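SusD superfamily protein (Bacteroides thetaiotaomicron VPI-5482, PDB 3HDX) probably binds polysaccharide fragments at the outer membrane of a glycan-degrading gut bacterium and supports their uptake. Local coordinates at residues F123-V126 with D131-L134; T154-A159 with A208-Y213; E418-E423 with E427-Y432; R436-M441 with E445-L450. All blocks are in the same frame, centred on the assembly; numbering follows the deposited sequence.

Contact 1 (F123-V126 with D131-L134); sequences FYMV and DVPL
M125 and V132 meet because of how each leaves its backbone. In the selenomethionine M125, CG lies between its own backbone N and carbonyl carbon (chi1 77°), and a bend at the selenium (chi3 -55°) folds the terminal methyl back toward the loop. At V132, chi1 of -60° places CG1 opposite the carbonyl carbon and CG2 between N and C, so that the two methyls fork toward the helix. M125 reaches over this fork: CE comes 4.0 Å from V132 CG1, while M125 CG lies 4.1 Å from V132 CG2. The selenium passes 4.2 Å from V132 CG2 in the modelled conformer, one of two that M125 adopts, so its exact path deserves some caution. V126 shares the CG2 prong with M125, its own CG2 standing 4.0 Å from V132 CG2. Everything that touches here is hydrocarbon or selenium, at ordinary van der Waals spacing. This is the C-terminal end of helix 104-129 folding against the loop that follows it, in an alpha-helical SusD-type scaffold whose sequence families belong to the TPR clan. The chain turns within a few residues, and the V126 and D131 CA atoms are still only 6.3 Å apart. Around the apolar core the loop is pinned by polar bonds: V132 pairs through its backbone with T150, D131 OD1 accepts from the backbone N of A152 at the start of helix 152-169, and P133 O receives Y79 OH. Helix 76-91 closes over M125 through F78, Y79 and I82, while V126 turns to V155 and L156.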
# COMPACT_ATOMS: atom_id res chain seq x y z
N PHE A 123 4.91 9.92 1.59
CA PHE A 123 4.87 9.28 0.28
C PHE A 123 3.44 8.97 -0.15
O PHE A 123 3.02 9.28 -1.25
CB PHE A 123 5.69 7.98 0.30
CG PHE A 123 5.43 7.08 -0.89
CD1 PHE A 123 5.69 7.54 -2.16
CD2 PHE A 123 4.95 5.79 -0.71
CE1 PHE A 123 5.46 6.71 -3.26
CE2 PHE A 123 4.73 4.97 -1.83
CZ PHE A 123 5.04 5.44 -3.07
N TYR A 124 2.70 8.36 0.77
CA TYR A 124 1.34 7.90 0.48
C TYR A 124 0.43 9.06 0.08
O TYR A 124 -0.32 8.99 -0.88
CB TYR A 124 0.79 7.11 1.70
CG TYR A 124 -0.38 6.22 1.37
CD1 TYR A 124 -1.67 6.73 1.34
CD2 TYR A 124 -0.20 4.85 1.08
CE1 TYR A 124 -2.76 5.95 1.09
CE2 TYR A 124 -1.28 4.03 0.81
CZ TYR A 124 -2.57 4.60 0.81
OH TYR A 124 -3.65 3.82 0.54
N MSE A 125 0.57 10.16 0.81
CA MSE A 125 -0.27 11.32 0.57
C MSE A 125 0.18 12.06 -0.72
O MSE A 125 -0.66 12.63 -1.43
CB MSE A 125 -0.39 12.22 1.81
CG MSE A 125 0.80 13.07 2.07
SE MSE A 125 0.73 14.04 3.73
CE MSE A 125 -0.98 14.95 3.43
N VAL A 126 1.48 12.06 -1.02
CA VAL A 126 1.99 12.65 -2.28
C VAL A 126 1.43 11.93 -3.50
O VAL A 126 1.06 12.58 -4.50
CB VAL A 126 3.54 12.77 -2.30
CG1 VAL A 126 4.09 12.93 -3.75
CG2 VAL A 126 3.98 13.88 -1.32
N ASP A 131 1.40 17.84 -4.53
CA ASP A 131 2.01 18.78 -3.62
C ASP A 131 1.24 18.78 -2.30
O ASP A 131 0.01 18.81 -2.30
CB ASP A 131 2.00 20.20 -4.19
CG ASP A 131 2.78 20.37 -5.49
OD1 ASP A 131 3.56 19.49 -5.92
OD2 ASP A 131 2.59 21.49 -6.07
N VAL A 132 1.95 18.77 -1.18
CA VAL A 132 1.32 18.82 0.15
C VAL A 132 2.21 19.65 1.06
O VAL A 132 3.45 19.69 0.84
CB VAL A 132 1.08 17.40 0.78
CG1 VAL A 132 0.17 16.54 -0.08
CG2 VAL A 132 2.43 16.70 1.02
N PRO A 133 1.63 20.32 2.08
CA PRO A 133 2.52 21.12 2.97
C PRO A 133 3.56 20.26 3.72
O PRO A 133 3.19 19.24 4.34
CB PRO A 133 1.56 21.80 3.96
CG PRO A 133 0.26 21.76 3.30
CD PRO A 133 0.20 20.64 2.31
N LEU A 134 4.83 20.64 3.59
CA LEU A 134 5.90 19.88 4.23
C LEU A 134 6.13 20.41 5.66
O LEU A 134 6.76 21.45 5.84
CB LEU A 134 7.17 19.90 3.39
CG LEU A 134 8.35 19.12 3.99
CD1 LEU A 134 8.04 17.66 4.37
CD2 LEU A 134 9.57 19.23 2.98

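Contact 2 (T154-A159 with A208-Y213). With EDO (1,2-ethanediol), chain D.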
# COMPACT_ATOMS: atom_id res chain seq x y z
N THR A 154 10.10 17.90 -3.52
CA THR A 154 10.73 18.30 -2.26
C THR A 154 10.27 17.40 -1.10
O THR A 154 11.07 16.99 -0.25
CB THR A 154 10.45 19.77 -1.98
OG1 THR A 154 10.94 20.52 -3.12
CG2 THR A 154 11.11 20.24 -0.70
N VAL A 155 8.97 17.09 -1.09
CA VAL A 155 8.41 16.23 -0.05
C VAL A 155 9.02 14.82 -0.17
O VAL A 155 9.40 14.21 0.84
CB VAL A 155 6.87 16.20 -0.11
CG1 VAL A 155 6.33 15.25 0.90
CG2 VAL A 155 6.27 17.61 0.06
N LEU A 156 9.11 14.31 -1.38
CA LEU A 156 9.68 12.96 -1.56
C LEU A 156 11.16 12.94 -1.21
O LEU A 156 11.65 11.95 -0.66
CB LEU A 156 9.40 12.47 -2.99
CG LEU A 156 7.91 12.23 -3.27
CD1 LEU A 156 7.74 11.75 -4.73
CD2 LEU A 156 7.27 11.23 -2.30
N SER A 157 11.90 14.01 -1.51
CA SER A 157 13.31 14.05 -1.10
C SER A 157 13.45 14.02 0.43
O SER A 157 14.35 13.36 0.97
CB SER A 157 14.03 15.30 -1.62
OG SER A 157 14.16 15.27 -3.01
N TYR A 158 12.55 14.69 1.13
CA TYR A 158 12.51 14.63 2.60
C TYR A 158 12.21 13.18 3.04
O TYR A 158 12.94 12.62 3.89
CB TYR A 158 11.45 15.61 3.15
CG TYR A 158 11.16 15.47 4.63
CD1 TYR A 158 12.00 16.03 5.57
CD2 TYR A 158 10.05 14.76 5.06
CE1 TYR A 158 11.73 15.95 6.92
CE2 TYR A 158 9.74 14.68 6.39
CZ TYR A 158 10.60 15.26 7.33
OH TYR A 158 10.31 15.15 8.66
N ALA A 159 11.18 12.58 2.44
CA ALA A 159 10.79 11.21 2.80
C ALA A 159 11.94 10.20 2.59
O ALA A 159 12.20 9.36 3.45
CB ALA A 159 9.52 10.79 2.13
N ALA A 208 10.49 4.51 -7.79
CA ALA A 208 9.74 4.15 -8.99
C ALA A 208 8.70 5.22 -9.38
O ALA A 208 8.55 5.53 -10.55
CB ALA A 208 9.02 2.78 -8.80
N TRP A 209 8.01 5.77 -8.37
CA TRP A 209 7.00 6.84 -8.58
C TRP A 209 7.60 8.09 -9.21
O TRP A 209 6.92 8.79 -9.96
CB TRP A 209 6.28 7.16 -7.27
CG TRP A 209 5.10 8.08 -7.36
CD1 TRP A 209 4.99 9.32 -6.83
CD2 TRP A 209 3.84 7.76 -7.94
NE1 TRP A 209 3.72 9.83 -7.09
CE2 TRP A 209 3.01 8.88 -7.77
CE3 TRP A 209 3.35 6.66 -8.65
CZ2 TRP A 209 1.69 8.89 -8.20
CZ3 TRP A 209 2.01 6.68 -9.09
CH2 TRP A 209 1.23 7.80 -8.89
N GLN A 210 8.89 8.34 -8.91
CA GLN A 210 9.66 9.46 -9.46
C GLN A 210 10.37 9.14 -10.77
O GLN A 210 11.04 10.00 -11.33
CB GLN A 210 10.72 9.92 -8.45
CG GLN A 210 10.17 10.43 -7.19
CD GLN A 210 11.30 10.95 -6.32
OE1 GLN A 210 12.23 10.20 -5.96
NE2 GLN A 210 11.28 12.25 -6.08
N GLY A 211 10.26 7.89 -11.24
CA GLY A 211 10.97 7.46 -12.44
C GLY A 211 12.44 7.19 -12.23
O GLY A 211 13.18 7.03 -13.22
N ASN A 212 12.87 7.11 -10.97
CA ASN A 212 14.28 6.84 -10.62
C ASN A 212 14.43 5.34 -10.50
O ASN A 212 14.52 4.78 -9.40
CB ASN A 212 14.70 7.54 -9.35
CG ASN A 212 16.21 7.35 -9.03
OD1 ASN A 212 16.96 6.56 -9.67
ND2 ASN A 212 16.66 8.09 -8.03
N TYR A 213 14.45 4.68 -11.66
CA TYR A 213 14.50 3.23 -11.68
C TYR A 213 15.83 2.61 -11.32
O TYR A 213 15.84 1.48 -10.89
CB TYR A 213 13.92 2.71 -13.00
CG TYR A 213 12.40 2.84 -13.06
CD1 TYR A 213 11.60 2.02 -12.30
CD2 TYR A 213 11.77 3.76 -13.91
CE1 TYR A 213 10.23 2.07 -12.37
CE2 TYR A 213 10.37 3.82 -14.00
CZ TYR A 213 9.61 2.96 -13.22
OH TYR A 213 8.22 2.95 -13.27
C1 EDO D . 3.45 10.92 -10.60
O1 EDO D . 4.03 9.65 -10.97
C2 EDO D . 3.30 11.75 -11.86
O2 EDO D . 4.59 11.90 -12.48
O HOH W 1 13.19 13.61 -4.92
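L156 packs against Q210 just where helix 196-209 ends in a Schellman motif, G211 taking positive phi and its N bonding back to A208 O. The tight part belongs to L156. Its CD1 sits 3.7 Å from Q210 CG, and its CB lies 3.6 Å from Q210 NE2, the two side chains running side by side in opposing senses. The same CD1 also nears the W209 indole at its edge, close to the ring plane, 4.2 Å from W209 CD1. Q210 can lie alongside because it is extended beyond CG (chi2 -175°), which carries its amide across to helix 152-169. There the contact becomes looser and wetter: S157 does not touch Q210 but shares a water with it, 2.7 Å from S157 OG and 2.6 Å from Q210 NE2, with the amide donating to the water. Q210 OE1 is taken by K160 NZ, one turn further along the helix, so the amide is tied to helix 152-169 directly through OE1 and through a water at NE2. On W209 an ethanediol molecule, probably from the crystallisation liquor, settles over one face; its O1 stands 3.4 Å above the centre of the indole and donates to W209 O at 3.2 Å.

Contact 3 (E418-E423 with E427-Y432). With EDO (1,2-ethanediol), chain E.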
# COMPACT_ATOMS: atom_id res chain seq x y z
N GLU A 418 0.31 -6.21 -16.53
CA GLU A 418 -0.83 -7.14 -16.48
C GLU A 418 -0.63 -8.16 -15.38
O GLU A 418 -1.59 -8.58 -14.76
CB GLU A 418 -1.03 -7.85 -17.82
CG GLU A 418 -1.43 -6.91 -18.93
CD GLU A 418 -2.67 -6.07 -18.63
OE1 GLU A 418 -3.65 -6.62 -18.14
OE2 GLU A 418 -2.64 -4.84 -18.91
N GLU A 419 0.62 -8.59 -15.15
CA GLU A 419 0.89 -9.52 -14.05
C GLU A 419 0.60 -8.85 -12.69
O GLU A 419 0.04 -9.46 -11.77
CB GLU A 419 2.29 -10.13 -14.12
CG GLU A 419 2.44 -11.37 -13.19
CD GLU A 419 1.56 -12.56 -13.56
OE1 GLU A 419 1.16 -12.71 -14.74
OE2 GLU A 419 1.32 -13.39 -12.67
N ARG A 420 1.03 -7.60 -12.53
CA ARG A 420 0.68 -6.85 -11.32
C ARG A 420 -0.86 -6.73 -11.17
O ARG A 420 -1.40 -6.79 -10.06
CB ARG A 420 1.30 -5.45 -11.37
CG ARG A 420 2.80 -5.45 -11.26
CD ARG A 420 3.42 -4.04 -11.20
NE ARG A 420 3.02 -3.29 -10.00
CZ ARG A 420 3.60 -3.38 -8.81
NH1 ARG A 420 4.72 -4.08 -8.60
NH2 ARG A 420 3.09 -2.68 -7.81
N ARG A 421 -1.53 -6.47 -12.29
CA ARG A 421 -2.99 -6.31 -12.32
C ARG A 421 -3.64 -7.57 -11.74
O ARG A 421 -4.57 -7.46 -10.96
CB ARG A 421 -3.45 -6.08 -13.73
CG ARG A 421 -4.92 -5.75 -13.95
CD ARG A 421 -5.14 -5.58 -15.43
NE ARG A 421 -6.46 -5.00 -15.77
CZ ARG A 421 -6.88 -4.80 -17.01
NH1 ARG A 421 -6.12 -5.12 -18.05
NH2 ARG A 421 -8.06 -4.21 -17.21
N ARG A 422 -3.15 -8.72 -12.16
CA ARG A 422 -3.63 -9.99 -11.65
C ARG A 422 -3.21 -10.28 -10.20
O ARG A 422 -4.04 -10.61 -9.35
CB ARG A 422 -3.19 -11.14 -12.57
CG ARG A 422 -3.85 -11.10 -13.92
CD ARG A 422 -3.51 -12.30 -14.75
NE ARG A 422 -2.16 -12.23 -15.27
CZ ARG A 422 -1.80 -11.76 -16.47
NH1 ARG A 422 -2.68 -11.30 -17.34
NH2 ARG A 422 -0.51 -11.78 -16.80
N GLU A 423 -1.92 -10.17 -9.94
CA GLU A 423 -1.39 -10.56 -8.65
C GLU A 423 -1.79 -9.70 -7.50
O GLU A 423 -2.12 -10.22 -6.44
CB GLU A 423 0.16 -10.62 -8.74
CG GLU A 423 0.85 -11.11 -7.49
CD GLU A 423 0.43 -12.53 -7.06
OE1 GLU A 423 0.03 -13.32 -7.94
OE2 GLU A 423 0.58 -12.84 -5.84
N GLU A 427 -5.34 -5.04 -3.64
CA GLU A 427 -4.31 -4.63 -2.67
C GLU A 427 -3.88 -3.17 -2.78
O GLU A 427 -2.85 -2.78 -2.21
CB GLU A 427 -3.13 -5.58 -2.75
CG GLU A 427 -3.49 -7.02 -2.43
CD GLU A 427 -2.36 -7.98 -2.60
OE1 GLU A 427 -1.20 -7.71 -2.16
OE2 GLU A 427 -2.61 -9.06 -3.19
N GLY A 428 -4.68 -2.35 -3.44
CA GLY A 428 -4.45 -0.91 -3.50
C GLY A 428 -3.38 -0.42 -4.44
O GLY A 428 -2.90 0.70 -4.30
N TRP A 429 -3.07 -1.22 -5.46
CA TRP A 429 -2.00 -0.92 -6.44
C TRP A 429 -2.41 -0.46 -7.82
O TRP A 429 -1.68 0.33 -8.42
CB TRP A 429 -1.07 -2.14 -6.61
CG TRP A 429 -0.12 -2.26 -5.47
CD1 TRP A 429 -0.09 -3.19 -4.49
CD2 TRP A 429 0.95 -1.36 -5.22
NE1 TRP A 429 0.94 -2.92 -3.59
CE2 TRP A 429 1.59 -1.79 -4.00
CE3 TRP A 429 1.41 -0.19 -5.87
CZ2 TRP A 429 2.64 -1.08 -3.43
CZ3 TRP A 429 2.49 0.48 -5.31
CH2 TRP A 429 3.08 0.04 -4.10
N ARG A 430 -3.55 -0.93 -8.31
CA ARG A 430 -3.91 -0.75 -9.73
C ARG A 430 -3.81 0.69 -10.25
O ARG A 430 -3.23 0.94 -11.29
CB ARG A 430 -5.27 -1.35 -10.00
CG ARG A 430 -5.77 -1.26 -11.40
CD ARG A 430 -4.88 -1.89 -12.47
NE ARG A 430 -5.53 -1.80 -13.76
CZ ARG A 430 -4.97 -1.96 -14.96
NH1 ARG A 430 -3.70 -2.28 -15.12
NH2 ARG A 430 -5.73 -1.82 -16.04
N TRP A 431 -4.40 1.62 -9.54
CA TRP A 431 -4.41 3.02 -10.01
C TRP A 431 -2.98 3.59 -10.10
O TRP A 431 -2.60 4.16 -11.11
CB TRP A 431 -5.28 3.90 -9.10
CG TRP A 431 -5.04 5.35 -9.35
CD1 TRP A 431 -4.36 6.19 -8.54
CD2 TRP A 431 -5.32 6.07 -10.56
NE1 TRP A 431 -4.23 7.42 -9.15
CE2 TRP A 431 -4.81 7.38 -10.40
CE3 TRP A 431 -5.96 5.75 -11.75
CZ2 TRP A 431 -4.95 8.37 -11.38
CZ3 TRP A 431 -6.09 6.72 -12.74
CH2 TRP A 431 -5.59 8.02 -12.55
N TYR A 432 -2.19 3.41 -9.04
CA TYR A 432 -0.82 3.91 -9.03
C TYR A 432 0.01 3.22 -10.14
O TYR A 432 0.80 3.86 -10.82
CB TYR A 432 -0.19 3.74 -7.66
CG TYR A 432 -1.01 4.30 -6.55
CD1 TYR A 432 -1.23 5.67 -6.46
CD2 TYR A 432 -1.67 3.46 -5.65
CE1 TYR A 432 -2.05 6.19 -5.48
CE2 TYR A 432 -2.48 3.96 -4.65
CZ TYR A 432 -2.67 5.34 -4.57
OH TYR A 432 -3.45 5.86 -3.55
C1 EDO E . -3.47 -1.58 -19.01
O1 EDO E . -3.56 -2.51 -17.91
C2 EDO E . -4.76 -1.55 -19.78
O2 EDO E . -5.80 -1.10 -18.90
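R421 and R430 mark the closest backbone approach, their CA atoms 6.2 Å apart where the end of helix 409-423 runs beside the start of helix 430-441 in a helical hairpin; toward the connecting turn, where G428 has positive phi, the gap widens. Their guanidinium groups stack, centres 4.0 Å apart and planes 13° from parallel, with R430 NH2 over the face of R421 and 3.3 Å from R421 NE. R421 is fully extended from CG to NE, whereas R430 bends at chi2 (58°). The closeness of two like charges is probably eased by carboxylates on R421: R421 NH1 donates in its own plane to the syn lone pair of E418 OE1 at 2.9 Å, and R421 NH2 pairs with D45. An ethanediol, probably from the crystallisation liquor, links R430 to E418: its O1 accepts from R430 NH1 (2.8 Å) and NH2 at the guanidinium edge and donates to E418 OE2. The preceding residue, R420, sets the edge of its guanidinium on the W429 ring, planes 88° apart, NH2 3.6 Å from W429 CE3; as a cation-pi contact it is long and at most weak, and D365 and D433 hold the charge. E427 OE2, facing E423 O, is paired with K337 and R362. Helix 363-376 backs R420 and W429, helix 380-391 lies against E419 and E423, and W431 bonds through its backbone to G39 of helix 34-41.

Contact 4 (R436-M441 with E445-L450). With EDO (1,2-ethanediol), chain D.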
# COMPACT_ATOMS: atom_id res chain seq x y z
N ARG A 436 2.27 4.73 -13.28
CA ARG A 436 3.68 4.39 -13.59
C ARG A 436 3.77 3.73 -14.98
O ARG A 436 4.69 4.01 -15.74
CB ARG A 436 4.28 3.46 -12.54
CG ARG A 436 4.37 4.06 -11.15
CD ARG A 436 5.42 3.39 -10.27
NE ARG A 436 5.35 1.94 -10.39
CZ ARG A 436 4.36 1.19 -9.89
NH1 ARG A 436 3.41 1.71 -9.10
NH2 ARG A 436 4.34 -0.11 -10.19
N ARG A 437 2.84 2.83 -15.27
CA ARG A 437 2.77 2.21 -16.60
C ARG A 437 2.65 3.24 -17.71
O ARG A 437 3.39 3.16 -18.69
CB ARG A 437 1.57 1.26 -16.68
CG ARG A 437 1.41 0.53 -18.02
CD ARG A 437 0.02 -0.01 -18.23
NE ARG A 437 -0.10 -0.55 -19.58
CZ ARG A 437 -0.20 0.18 -20.68
NH1 ARG A 437 -0.26 1.51 -20.61
NH2 ARG A 437 -0.29 -0.41 -21.87
N GLN A 438 1.79 4.24 -17.52
CA GLN A 438 1.60 5.22 -18.57
C GLN A 438 2.87 6.03 -18.83
O GLN A 438 3.21 6.34 -19.98
CB GLN A 438 0.43 6.14 -18.26
CG GLN A 438 0.12 7.09 -19.44
CD GLN A 438 -0.12 6.37 -20.78
OE1 GLN A 438 0.33 6.87 -21.83
NE2 GLN A 438 -0.87 5.24 -20.77
N LYS A 439 3.58 6.36 -17.77
CA LYS A 439 4.82 7.11 -17.89
C LYS A 439 5.88 6.39 -18.69
O LYS A 439 6.67 7.03 -19.39
CB LYS A 439 5.33 7.54 -16.51
CG LYS A 439 4.38 8.59 -15.81
CD LYS A 439 4.67 8.77 -14.31
CE LYS A 439 6.03 9.38 -14.05
NZ LYS A 439 6.32 9.38 -12.57
N LEU A 440 5.89 5.07 -18.60
CA LEU A 440 6.82 4.24 -19.38
C LEU A 440 6.33 3.94 -20.79
O LEU A 440 7.10 4.03 -21.73
CB LEU A 440 7.08 2.88 -18.70
CG LEU A 440 7.99 2.88 -17.47
CD1 LEU A 440 7.82 1.57 -16.61
CD2 LEU A 440 9.42 3.12 -17.85
N MSE A 441 5.04 3.56 -20.92
CA MSE A 441 4.49 3.15 -22.20
C MSE A 441 4.23 4.32 -23.14
O MSE A 441 4.45 4.20 -24.34
CB MSE A 441 3.18 2.33 -22.02
CG MSE A 441 3.40 1.01 -21.24
SE MSE A 441 4.42 -0.29 -22.21
CE MSE A 441 3.22 -0.49 -23.74
N GLU A 445 -2.31 9.43 -25.10
CA GLU A 445 -2.11 10.87 -24.96
C GLU A 445 -3.10 11.50 -24.00
O GLU A 445 -2.74 12.43 -23.28
CB GLU A 445 -2.17 11.55 -26.34
CG GLU A 445 -0.95 11.27 -27.22
CD GLU A 445 0.29 12.08 -26.83
OE1 GLU A 445 0.15 13.10 -26.12
OE2 GLU A 445 1.42 11.67 -27.25
N ALA A 446 -4.35 11.01 -23.95
CA ALA A 446 -5.34 11.55 -23.01
C ALA A 446 -4.91 11.31 -21.57
O ALA A 446 -4.99 12.20 -20.74
CB ALA A 446 -6.76 10.97 -23.28
N PHE A 447 -4.37 10.11 -21.31
CA PHE A 447 -3.86 9.78 -19.97
C PHE A 447 -2.58 10.61 -19.70
O PHE A 447 -2.41 11.13 -18.61
CB PHE A 447 -3.58 8.28 -19.89
CG PHE A 447 -3.47 7.70 -18.49
CD1 PHE A 447 -3.35 8.46 -17.32
CD2 PHE A 447 -3.47 6.31 -18.37
CE1 PHE A 447 -3.23 7.84 -16.09
CE2 PHE A 447 -3.35 5.70 -17.11
CZ PHE A 447 -3.25 6.48 -15.99
N LEU A 448 -1.69 10.75 -20.68
CA LEU A 448 -0.49 11.61 -20.48
C LEU A 448 -0.89 13.05 -20.13
O LEU A 448 -0.26 13.70 -19.27
CB LEU A 448 0.44 11.58 -21.69
CG LEU A 448 1.14 10.26 -21.97
CD1 LEU A 448 1.72 10.26 -23.41
CD2 LEU A 448 2.21 10.03 -20.87
N ARG A 449 -1.96 13.54 -20.74
CA ARG A 449 -2.45 14.91 -20.41
C ARG A 449 -3.03 14.93 -19.01
O ARG A 449 -2.87 15.89 -18.30
CB ARG A 449 -3.42 15.40 -21.46
CG ARG A 449 -4.08 16.74 -21.18
CD ARG A 449 -5.37 16.51 -20.49
NE ARG A 449 -6.05 17.75 -20.19
CZ ARG A 449 -7.28 17.80 -19.69
NH1 ARG A 449 -7.99 16.69 -19.43
NH2 ARG A 449 -7.80 19.00 -19.47
N LEU A 450 -3.76 13.88 -18.62
CA LEU A 450 -4.28 13.78 -17.25
C LEU A 450 -3.13 13.84 -16.23
O LEU A 450 -3.26 14.49 -15.18
CB LEU A 450 -5.07 12.48 -17.08
CG LEU A 450 -5.94 12.36 -15.84
CD1 LEU A 450 -7.18 13.26 -15.92
CD2 LEU A 450 -6.41 10.94 -15.65
C1 EDO D . 3.45 10.92 -10.60
O1 EDO D . 4.03 9.65 -10.97
C2 EDO D . 3.30 11.75 -11.86
O2 EDO D . 4.59 11.90 -12.48
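Q438 and L448 face each other with CA atoms 7.0 Å apart, on two helices that run in opposing senses but clearly inclined to each other across a short turn, a helical hairpin near the rim of the molecule. Q438 carries the contact from its side. Its CG stands anti to the backbone N (chi1 -173°), and a bend at chi2 (54°) then turns the amide in between F447 and L448. The aliphatic part lies over the F447 ring: CB is 4.0 Å from the ring centroid, close to its normal, a CH-pi contact, and Q438 CG packs 3.8 Å from F447 CG. Beyond it the amide slants over the rim of the ring, its plane tilted by 34° and its NE2 3.7 Å from F447 CD2. The Q438 chain lies nearly perpendicular to that of L448, with Q438 OE1 3.5 Å from L448 CG. Neither polar end depends on these carbons. OE1 accepts from the backbone N of N444 and NE2 donates to D443 OD1, so one buried amide is held at both ends by the connecting turn and thereby ties helix 430-441 to the turn just ahead of helix 445-453. N444 OD1 in turn takes the backbone N of F447. K439 leads away from this interface, its NZ bonding O1 (2.8 Å) and O2 of an ethanediol. Behind the hairpin, helix 409-423 supports R436 and R437 through F417, helix 363-376 meets R436 and L440, Y213 of helix 213-226 touches both, and L450 and R449 rest on F476.

Followed from the N terminus, the four contacts come in series; none encloses or crosses another. Contact 1 closes a tight turn after helix 104-129. Contact 2 then closes the longest loop, some fifty residues, joining helix 152-169 to the end of helix 196-209, and its V155 packs on V126 of contact 1. Contacts 3 and 4 are short turns sharing helix 430-441, one at each end, and R420 and R436 come close where both pair with D433. The end of helix 196-209 meets helix 430-441 at W209, which touches Y432 of contact 3 and R436 of contact 4; the ethanediol of chain D links it also to K439. Contact 1 stays about 5 Å, nearest atoms, from contact 3.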